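Local atomic coordinates of rhodopsin (Todarodes pacificus, PDB entry 2Z73), a protein that detects dim light for squid vision, using the light-driven isomerization of 11-cis retinal to activate G-protein signalling to phospholipase C. Residues I39-C44 with L91-C96; G50-V55 with N75-D80; F81-V86 with F303-A308. All blocks are in the same frame, centred on the assembly; numbering follows the deposited sequence.

Contact 1 (I39-C44 with L91-C96)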
loop_
_atom_site.group_PDB
_atom_site.type_symbol
_atom_site.label_atom_id
_atom_site.label_comp_id
_atom_site.label_asym_id
_atom_site.label_seq_id
_atom_site.Cartn_x
_atom_site.Cartn_y
_atom_site.Cartn_z
ATOM N N ILE A 39 -2.643 20.309 -8.557
ATOM C CA ILE A 39 -3.943 19.763 -8.895
ATOM C C ILE A 39 -3.862 18.253 -8.829
ATOM O O ILE A 39 -4.748 17.589 -8.303
ATOM C CB ILE A 39 -4.370 20.187 -10.307
ATOM C CG1 ILE A 39 -4.669 21.690 -10.311
ATOM C CG2 ILE A 39 -5.559 19.347 -10.775
ATOM C CD1 ILE A 39 -4.919 22.275 -11.683
ATOM N N PHE A 40 -2.778 17.713 -9.359
ATOM C CA PHE A 40 -2.592 16.272 -9.377
ATOM C C PHE A 40 -2.655 15.651 -7.984
ATOM O O PHE A 40 -3.537 14.827 -7.696
ATOM C CB PHE A 40 -1.250 15.911 -10.016
ATOM C CG PHE A 40 -1.017 14.440 -10.103
ATOM C CD1 PHE A 40 -1.574 13.707 -11.137
ATOM C CD2 PHE A 40 -0.293 13.782 -9.117
ATOM C CE1 PHE A 40 -1.416 12.333 -11.189
ATOM C CE2 PHE A 40 -0.127 12.409 -9.156
ATOM C CZ PHE A 40 -0.691 11.681 -10.193
ATOM N N ILE A 41 -1.713 16.045 -7.126
ATOM C CA ILE A 41 -1.649 15.502 -5.775
ATOM C C ILE A 41 -2.915 15.798 -4.963
ATOM O O ILE A 41 -3.282 15.023 -4.082
ATOM C CB ILE A 41 -0.395 16.018 -5.035
ATOM C CG1 ILE A 41 -0.038 15.056 -3.903
ATOM C CG2 ILE A 41 -0.630 17.410 -4.501
ATOM C CD1 ILE A 41 0.175 13.597 -4.372
ATOM N N GLY A 42 -3.576 16.914 -5.279
ATOM C CA GLY A 42 -4.803 17.277 -4.600
ATOM C C GLY A 42 -5.884 16.259 -4.912
ATOM O O GLY A 42 -6.691 15.893 -4.051
ATOM N N ILE A 43 -5.897 15.780 -6.149
ATOM C CA ILE A 43 -6.876 14.792 -6.563
ATOM C C ILE A 43 -6.525 13.417 -5.977
ATOM O O ILE A 43 -7.383 12.543 -5.879
ATOM C CB ILE A 43 -6.981 14.744 -8.114
ATOM C CG1 ILE A 43 -7.574 16.065 -8.609
ATOM C CG2 ILE A 43 -7.840 13.559 -8.567
ATOM C CD1 ILE A 43 -7.963 16.087 -10.092
ATOM N N CYS A 44 -5.273 13.216 -5.580
ATOM C CA CYS A 44 -4.913 11.949 -4.957
ATOM C C CYS A 44 -5.421 12.049 -3.526
ATOM O O CYS A 44 -5.792 11.054 -2.906
ATOM C CB CYS A 44 -3.394 11.723 -4.964
ATOM S SG CYS A 44 -2.697 11.306 -6.589
ATOM N N LEU A 91 -0.506 20.600 2.468
ATOM C CA LEU A 91 0.942 20.778 2.476
ATOM C C LEU A 91 1.616 20.854 1.096
ATOM O O LEU A 91 2.429 21.751 0.850
ATOM C CB LEU A 91 1.594 19.690 3.344
ATOM C CG LEU A 91 1.198 19.743 4.833
ATOM C CD1 LEU A 91 1.807 18.591 5.611
ATOM C CD2 LEU A 91 1.633 21.065 5.420
ATOM N N MET A 92 1.295 19.941 0.184
ATOM C CA MET A 92 1.937 20.001 -1.124
ATOM C C MET A 92 1.160 20.875 -2.091
ATOM O O MET A 92 1.707 21.811 -2.675
ATOM C CB MET A 92 2.119 18.606 -1.727
ATOM C CG MET A 92 3.029 18.618 -2.959
ATOM S SD MET A 92 3.316 17.023 -3.778
ATOM C CE MET A 92 4.284 17.554 -5.135
ATOM N N THR A 93 -0.118 20.573 -2.257
ATOM C CA THR A 93 -0.962 21.329 -3.161
ATOM C C THR A 93 -0.812 22.833 -2.974
ATOM O O THR A 93 -0.624 23.557 -3.949
ATOM C CB THR A 93 -2.431 20.928 -2.985
ATOM O OG1 THR A 93 -2.546 19.516 -3.182
ATOM C CG2 THR A 93 -3.331 21.662 -3.990
ATOM N N ILE A 94 -0.892 23.305 -1.732
ATOM C CA ILE A 94 -0.763 24.735 -1.470
ATOM C C ILE A 94 0.647 25.201 -1.820
ATOM O O ILE A 94 0.827 26.280 -2.373
ATOM C CB ILE A 94 -1.090 25.070 0.008
ATOM C CG1 ILE A 94 -2.589 24.901 0.251
ATOM C CG2 ILE A 94 -0.683 26.498 0.348
ATOM C CD1 ILE A 94 -3.451 25.785 -0.609
ATOM N N SER A 95 1.641 24.372 -1.509
ATOM C CA SER A 95 3.023 24.704 -1.803
ATOM C C SER A 95 3.221 24.898 -3.293
ATOM O O SER A 95 3.897 25.836 -3.722
ATOM C CB SER A 95 3.959 23.609 -1.303
ATOM O OG SER A 95 4.200 23.772 0.076
ATOM N N CYS A 96 2.629 24.014 -4.084
ATOM C CA CYS A 96 2.756 24.126 -5.528
ATOM C C CYS A 96 2.177 25.436 -6.041
ATOM O O CYS A 96 2.884 26.220 -6.671
ATOM C CB CYS A 96 2.075 22.942 -6.220
ATOM S SG CYS A 96 2.980 21.384 -6.061
#
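M92 and T93 meet I41 and G42 where L91-C96 of transmembrane helix 2 lies against I39-C44 of transmembrane helix 1 in the seven-helix bundle of rhodopsin. The short axes run nearly antiparallel, 161° apart, and approach to 8.4 Å. M92 comes first along the chain. With CG anti to its backbone N (chi1 -169°) and an extended chain beyond, it carries its sulfur to the flank of I41, SD lying 3.9 Å from CG1 of I41. The two side chains cross at about a right angle, the sulfur end of M92 meeting the branched I41. M92 also touches M302 of helix 294-306 and Y111 of helix 104-138, and its side chain is about 6 Å from the retinal, so a flexible apolar residue suits this meeting of several helices.

T93 follows and lies closest to the partner helix, its CA 5.8 Å from that of G42. Its OG1 sits beside CG2 of I41 at 3.1 Å and faces CA of G42 at 3.5 Å. Glycine suits this place, since a beta carbon would probably stand close against that hydroxyl. The buried OG1 is weakly hydrogen-bonded to the carbonyls of G88 and G38, the latter on helix 31-61, two acceptors for a single proton, so a small polar side chain finds partners within the membrane. Further on, S95 turns from the interface toward W101 and F103, and its hydroxyl folds back onto its own helix: OG bonds O of L91 at 2.8 Å, meeting the carbonyl almost end-on at a C=O...OG angle of 175°.

Contact 2 (G50-V55 with N75-D80); sequences GGNGIV and NLAFSD. With TWT (docosane), chain G.
N52 and A77 mark the closest backbone approach, with CA atoms 5.0 Å apart, as G50-V55 of transmembrane helix 1 passes N75-D80 of transmembrane helix 2. The short axes are 8.5 Å apart and antiparallel at 155°, and the small methyl of A77 permits this closeness. N52 and D80 are the signature asparagine and aspartate of these two helices in rhodopsin-family receptors. A chi1 of -75° sets the N52 amide on the far side of CB from its own carbonyl carbon, and N52 rests CB on O of A77 at 3.4 Å and brings ND2 to 3.2 Å from CB of D80. Its amide is turned 58° from the D80 carboxylate, and the polar ends go separate ways: ND2 hydrogen-bonds O of A308 and, weakly, O of G48, whereas OD2 of D80 pairs with OG of S122. Were N52 an alanine, the carbonyl of A308 would probably lose this donor, and a gap would be likely to open beside A77 and D80. V55 adds its methyls against CB of A77, although their exact rotation is doubtful. On another side of helix 31-61, docosane lies along G50 and G51, its C7 3.7 Å from CA of G50, where a beta carbon would collide with the lipid-like chain. The chemistry implies that two buried polar side chains, rather than bonding each other, tie their helices to different neighbours: N52 to the residues following helix 294-306, D80 to helix 104-138.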
loop_
_atom_site.group_PDB
_atom_site.type_symbol
_atom_site.label_atom_id
_atom_site.label_comp_id
_atom_site.label_asym_id
_atom_site.label_seq_id
_atom_site.Cartn_x
_atom_site.Cartn_y
_atom_site.Cartn_z
ATOM N N GLY A 50 -11.114 9.679 0.120
ATOM C CA GLY A 50 -12.456 9.228 -0.172
ATOM C C GLY A 50 -12.525 7.714 -0.206
ATOM O O GLY A 50 -13.254 7.087 0.579
ATOM N N GLY A 51 -11.750 7.118 -1.107
ATOM C CA GLY A 51 -11.746 5.674 -1.231
ATOM C C GLY A 51 -11.317 4.907 0.006
ATOM O O GLY A 51 -11.920 3.900 0.361
ATOM N N ASN A 52 -10.274 5.363 0.676
ATOM C CA ASN A 52 -9.821 4.645 1.853
ATOM C C ASN A 52 -10.789 4.789 3.008
ATOM O O ASN A 52 -10.903 3.889 3.844
ATOM C CB ASN A 52 -8.414 5.100 2.255
ATOM C CG ASN A 52 -7.333 4.535 1.332
ATOM O OD1 ASN A 52 -7.189 3.317 1.182
ATOM N ND2 ASN A 52 -6.572 5.423 0.715
ATOM N N GLY A 53 -11.491 5.919 3.057
ATOM C CA GLY A 53 -12.459 6.118 4.124
ATOM C C GLY A 53 -13.571 5.091 3.965
ATOM O O GLY A 53 -14.002 4.462 4.925
ATOM N N ILE A 54 -14.023 4.919 2.728
ATOM C CA ILE A 54 -15.079 3.976 2.438
ATOM C C ILE A 54 -14.726 2.556 2.859
ATOM O O ILE A 54 -15.550 1.861 3.445
ATOM C CB ILE A 54 -15.417 3.967 0.948
ATOM C CG1 ILE A 54 -15.867 5.361 0.517
ATOM C CG2 ILE A 54 -16.491 2.937 0.671
ATOM C CD1 ILE A 54 -16.339 5.436 -0.915
ATOM N N VAL A 55 -13.509 2.115 2.557
ATOM C CA VAL A 55 -13.125 0.769 2.935
ATOM C C VAL A 55 -13.116 0.668 4.451
ATOM O O VAL A 55 -13.689 -0.267 5.015
ATOM C CB VAL A 55 -11.738 0.342 2.312
ATOM C CG1 VAL A 55 -10.831 1.535 2.175
ATOM C CG2 VAL A 55 -11.077 -0.737 3.167
ATOM N N ASN A 75 -6.222 -1.702 8.325
ATOM C CA ASN A 75 -4.939 -1.097 8.659
ATOM C C ASN A 75 -4.299 -0.485 7.408
ATOM O O ASN A 75 -3.738 0.616 7.461
ATOM C CB ASN A 75 -4.001 -2.144 9.274
ATOM C CG ASN A 75 -2.676 -1.546 9.705
ATOM O OD1 ASN A 75 -2.615 -0.763 10.653
ATOM N ND2 ASN A 75 -1.609 -1.902 9.005
ATOM N N LEU A 76 -4.393 -1.209 6.292
ATOM C CA LEU A 76 -3.843 -0.753 5.018
ATOM C C LEU A 76 -4.560 0.531 4.577
ATOM O O LEU A 76 -3.930 1.489 4.126
ATOM C CB LEU A 76 -4.051 -1.828 3.952
ATOM C CG LEU A 76 -2.993 -2.052 2.875
ATOM C CD1 LEU A 76 -3.621 -2.833 1.730
ATOM C CD2 LEU A 76 -2.441 -0.730 2.361
ATOM N N ALA A 77 -5.885 0.541 4.704
ATOM C CA ALA A 77 -6.673 1.697 4.313
ATOM C C ALA A 77 -6.367 2.909 5.187
ATOM O O ALA A 77 -6.372 4.038 4.698
ATOM C CB ALA A 77 -8.150 1.368 4.374
ATOM N N PHE A 78 -6.115 2.688 6.475
ATOM C CA PHE A 78 -5.805 3.801 7.375
ATOM C C PHE A 78 -4.470 4.374 6.912
ATOM O O PHE A 78 -4.276 5.592 6.853
ATOM C CB PHE A 78 -5.664 3.317 8.823
ATOM C CG PHE A 78 -5.342 4.415 9.799
ATOM C CD1 PHE A 78 -6.333 4.977 10.587
ATOM C CD2 PHE A 78 -4.049 4.923 9.892
ATOM C CE1 PHE A 78 -6.048 6.030 11.449
ATOM C CE2 PHE A 78 -3.757 5.981 10.755
ATOM C CZ PHE A 78 -4.755 6.533 11.530
ATOM N N SER A 79 -3.558 3.467 6.589
ATOM C CA SER A 79 -2.246 3.815 6.113
ATOM C C SER A 79 -2.355 4.674 4.863
ATOM O O SER A 79 -1.809 5.776 4.794
ATOM C CB SER A 79 -1.466 2.539 5.788
ATOM O OG SER A 79 -0.154 2.817 5.346
ATOM N N ASP A 80 -3.068 4.170 3.868
ATOM C CA ASP A 80 -3.236 4.889 2.613
ATOM C C ASP A 80 -4.040 6.166 2.795
ATOM O O ASP A 80 -3.820 7.169 2.094
ATOM C CB ASP A 80 -3.881 3.972 1.584
ATOM C CG ASP A 80 -2.996 2.799 1.237
ATOM O OD1 ASP A 80 -3.488 1.826 0.619
ATOM O OD2 ASP A 80 -1.803 2.854 1.580
HETATM C C1 TWT G . -13.963 2.357 -3.442
HETATM C C2 TWT G . -14.200 3.326 -4.578
HETATM C C3 TWT G . -13.459 4.611 -4.260
HETATM C C4 TWT G . -13.637 5.674 -5.349
HETATM C C5 TWT G . -12.830 6.882 -4.872
HETATM C C6 TWT G . -13.581 8.193 -5.034
HETATM C C7 TWT G . -13.775 8.781 -3.623
HETATM C C8 TWT G . -15.200 9.302 -3.498
HETATM C C9 TWT G . -15.253 10.781 -3.077
HETATM C C10 TWT G . -15.382 11.542 -4.386
HETATM C C11 TWT G . -16.761 12.106 -4.732
HETATM C C12 TWT G . -16.352 13.175 -5.723
HETATM C C13 TWT G . -17.419 14.044 -6.376
HETATM C C14 TWT G . -16.543 15.254 -6.658
HETATM C C15 TWT G . -17.179 16.602 -6.941
HETATM C C16 TWT G . -15.912 17.398 -7.244
HETATM C C17 TWT G . -16.030 18.528 -8.201
HETATM C C18 TWT G . -15.110 19.564 -7.552
HETATM C C19 TWT G . -15.003 20.878 -8.304
HETATM C C20 TWT G . -14.044 21.733 -7.472
HETATM C C21 TWT G . -13.834 23.097 -8.107
HETATM C C22 TWT G . -12.872 23.886 -7.224
#

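Contact 3 (F81-V86 with F303-A308); sequences FTFSLV and FAKASA. With RET (retinal), chain D; PLM (palmitic acid), chain E.
F83 packs against K305 and A308 where transmembrane helix 2 meets transmembrane helix 7 of the rhodopsin bundle, at the very lysine that carries the chromophore. This is the tight part. The F83 ring swings to the far side from its own backbone N (chi1 -169°) and reaches across so that CB of K305 lies at its edge, in the ring plane, and CE2 comes 3.4 Å from O of K305. The methyl of A308 approaches the same ring obliquely, 3.8 Å from CD2. A large flat residue suits this place because it fills the space between the helices, and the small A308 lets its methyl come close to the ring.

The S84 side is lighter: fewer atoms meet there, and a single water takes part. Its OG stands 3.7 Å from CB of A308 and bonds O of D80 on its own helix, while the water donates to OG of S84 at 3.2 Å and to O of K305 at 2.8 Å. Farther from helix 7, F81 turns away and takes the palmitic acid chain over one ring face. Beyond the ring of F83, the K305 chain bends at its end, and NZ, hydrogen-bonded to OH of Y111, is joined covalently to C15 of the retinal at 1.3 Å.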
loop_
_atom_site.group_PDB
_atom_site.type_symbol
_atom_site.label_atom_id
_atom_site.label_comp_id
_atom_site.label_asym_id
_atom_site.label_seq_id
_atom_site.Cartn_x
_atom_site.Cartn_y
_atom_site.Cartn_z
ATOM N N PHE A 81 -4.969 6.146 3.740
ATOM C CA PHE A 81 -5.761 7.332 4.001
ATOM C C PHE A 81 -4.841 8.477 4.441
ATOM O O PHE A 81 -4.836 9.544 3.833
ATOM C CB PHE A 81 -6.781 7.081 5.116
ATOM C CG PHE A 81 -7.579 8.306 5.469
ATOM C CD1 PHE A 81 -8.686 8.666 4.717
ATOM C CD2 PHE A 81 -7.176 9.141 6.507
ATOM C CE1 PHE A 81 -9.372 9.836 4.991
ATOM C CE2 PHE A 81 -7.858 10.316 6.791
ATOM C CZ PHE A 81 -8.957 10.666 6.032
ATOM N N THR A 82 -4.074 8.225 5.501
ATOM C CA THR A 82 -3.158 9.203 6.073
ATOM C C THR A 82 -2.109 9.675 5.071
ATOM O O THR A 82 -1.711 10.834 5.083
ATOM C CB THR A 82 -2.410 8.637 7.318
ATOM O OG1 THR A 82 -3.316 7.887 8.131
ATOM C CG2 THR A 82 -1.826 9.771 8.158
ATOM N N PHE A 83 -1.643 8.769 4.219
ATOM C CA PHE A 83 -0.643 9.143 3.220
ATOM C C PHE A 83 -1.249 10.203 2.303
ATOM O O PHE A 83 -0.693 11.280 2.104
ATOM C CB PHE A 83 -0.259 7.931 2.376
ATOM C CG PHE A 83 0.941 8.157 1.512
ATOM C CD1 PHE A 83 2.195 7.719 1.926
ATOM C CD2 PHE A 83 0.825 8.823 0.296
ATOM C CE1 PHE A 83 3.319 7.939 1.146
ATOM C CE2 PHE A 83 1.941 9.051 -0.497
ATOM C CZ PHE A 83 3.193 8.608 -0.075
ATOM N N SER A 84 -2.404 9.873 1.743
ATOM C CA SER A 84 -3.097 10.762 0.834
ATOM C C SER A 84 -3.445 12.106 1.476
ATOM O O SER A 84 -3.341 13.149 0.821
ATOM C CB SER A 84 -4.371 10.080 0.320
ATOM O OG SER A 84 -4.074 8.775 -0.183
ATOM N N LEU A 85 -3.847 12.079 2.747
ATOM C CA LEU A 85 -4.210 13.302 3.459
ATOM C C LEU A 85 -3.004 14.233 3.600
ATOM O O LEU A 85 -2.982 15.357 3.078
ATOM C CB LEU A 85 -4.715 12.982 4.870
ATOM C CG LEU A 85 -5.752 13.910 5.541
ATOM C CD1 LEU A 85 -5.515 13.894 7.044
ATOM C CD2 LEU A 85 -5.667 15.338 5.011
ATOM N N VAL A 86 -2.010 13.737 4.328
ATOM C CA VAL A 86 -0.807 14.473 4.619
ATOM C C VAL A 86 0.065 14.825 3.416
ATOM O O VAL A 86 0.653 15.898 3.370
ATOM C CB VAL A 86 0.052 13.710 5.647
ATOM C CG1 VAL A 86 1.327 14.489 5.953
ATOM C CG2 VAL A 86 -0.739 13.487 6.910
ATOM N N PHE A 303 3.930 9.566 -9.149
ATOM C CA PHE A 303 3.443 8.231 -9.455
ATOM C C PHE A 303 3.451 7.429 -8.162
ATOM O O PHE A 303 2.494 6.718 -7.856
ATOM C CB PHE A 303 4.357 7.570 -10.493
ATOM C CG PHE A 303 3.785 6.325 -11.101
ATOM C CD1 PHE A 303 2.658 6.389 -11.909
ATOM C CD2 PHE A 303 4.369 5.080 -10.855
ATOM C CE1 PHE A 303 2.108 5.230 -12.470
ATOM C CE2 PHE A 303 3.833 3.910 -11.409
ATOM C CZ PHE A 303 2.697 3.986 -12.218
ATOM N N ALA A 304 4.532 7.550 -7.394
ATOM C CA ALA A 304 4.644 6.830 -6.121
ATOM C C ALA A 304 3.577 7.295 -5.130
ATOM O O ALA A 304 2.886 6.476 -4.524
ATOM C CB ALA A 304 6.052 7.008 -5.516
ATOM N N LYS A 305 3.428 8.607 -4.978
ATOM C CA LYS A 305 2.438 9.142 -4.047
ATOM C C LYS A 305 0.997 8.691 -4.332
ATOM O O LYS A 305 0.209 8.490 -3.407
ATOM C CB LYS A 305 2.497 10.671 -4.035
ATOM C CG LYS A 305 3.775 11.244 -3.459
ATOM C CD LYS A 305 3.602 12.713 -3.123
ATOM C CE LYS A 305 4.924 13.399 -2.835
ATOM N NZ LYS A 305 5.473 13.141 -1.509
ATOM N N ALA A 306 0.655 8.534 -5.609
ATOM C CA ALA A 306 -0.690 8.116 -5.977
ATOM C C ALA A 306 -0.942 6.661 -5.591
ATOM O O ALA A 306 -2.084 6.235 -5.470
ATOM C CB ALA A 306 -0.914 8.317 -7.476
ATOM N N SER A 307 0.127 5.900 -5.382
ATOM C CA SER A 307 -0.034 4.494 -5.007
ATOM C C SER A 307 -1.069 4.316 -3.915
ATOM O O SER A 307 -1.861 3.400 -3.962
ATOM C CB SER A 307 1.293 3.883 -4.526
ATOM O OG SER A 307 1.130 2.518 -4.125
ATOM N N ALA A 308 -1.067 5.204 -2.933
ATOM C CA ALA A 308 -2.000 5.089 -1.819
ATOM C C ALA A 308 -3.478 5.304 -2.160
ATOM O O ALA A 308 -4.321 5.297 -1.264
ATOM C CB ALA A 308 -1.582 6.035 -0.690
HETATM C C1 RET D . 11.923 3.339 -0.727
HETATM C C2 RET D . 11.708 2.164 -1.722
HETATM C C3 RET D . 10.272 1.924 -2.156
HETATM C C4 RET D . 9.302 1.820 -0.967
HETATM C C5 RET D . 9.489 2.943 0.053
HETATM C C6 RET D . 10.661 3.646 0.179
HETATM C C7 RET D . 10.832 4.773 1.188
HETATM C C8 RET D . 10.221 6.033 1.089
HETATM C C9 RET D . 10.212 7.196 1.987
HETATM C C10 RET D . 9.472 8.211 1.522
HETATM C C11 RET D . 9.140 9.495 2.100
HETATM C C12 RET D . 8.372 10.488 1.557
HETATM C C13 RET D . 7.719 10.719 0.211
HETATM C C14 RET D . 6.920 11.811 0.017
HETATM C C15 RET D . 6.265 12.116 -1.261
HETATM C C16 RET D . 13.145 3.041 0.142
HETATM C C17 RET D . 12.322 4.567 -1.609
HETATM C C18 RET D . 8.223 3.131 0.847
HETATM C C19 RET D . 10.952 7.160 3.309
HETATM C C20 RET D . 8.009 9.676 -0.892
HETATM C C1 PLM E . -16.341 3.430 14.954
HETATM O O2 PLM E . -17.328 4.151 15.018
HETATM C C2 PLM E . -15.701 3.164 13.589
HETATM C C3 PLM E . -14.249 3.650 13.481
HETATM C C4 PLM E . -14.097 4.638 12.330
HETATM C C5 PLM E . -12.652 4.911 12.024
HETATM C C6 PLM E . -12.554 5.897 10.886
HETATM C C7 PLM E . -11.207 6.587 10.901
HETATM C C8 PLM E . -11.067 7.611 9.763
HETATM C C9 PLM E . -9.605 7.973 9.493
HETATM C CA PLM E . -9.158 9.198 10.258
HETATM C CB PLM E . -7.663 9.155 10.497
HETATM C CC PLM E . -7.124 10.519 10.886
HETATM C CD PLM E . -5.630 10.460 11.127
HETATM C CE PLM E . -4.937 11.608 10.435
HETATM C CF PLM E . -4.227 12.533 11.407
HETATM C CG PLM E . -3.535 13.682 10.681
HETATM O O HOH W 1 -2.182 9.672 -2.630
#

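In the fold
The three contacts join transmembrane helices 1, 2 and 7. Contact 3 lies between the others, its centre 11 Å from that of contact 1 and 10 Å from that of contact 2, while contacts 1 and 2 are 19 Å apart at their centres, with nearest atoms about 6 Å apart. Contact 1 touches contact 3 through I41, whose CD1 is 3.8 Å from CB of the retinal-bearing K305, and through C44, whose SG is 3.6 Å from CB of A306. Contact 2 reaches contact 3 at the A308 carbonyl, where CB of D80 lies 3.2 Å from O beside the N52 amide bond. Contacts 1 and 3 thus meet by packing among the atoms named, whereas contacts 2 and 3, toward the cytoplasmic side, add a hydrogen bond.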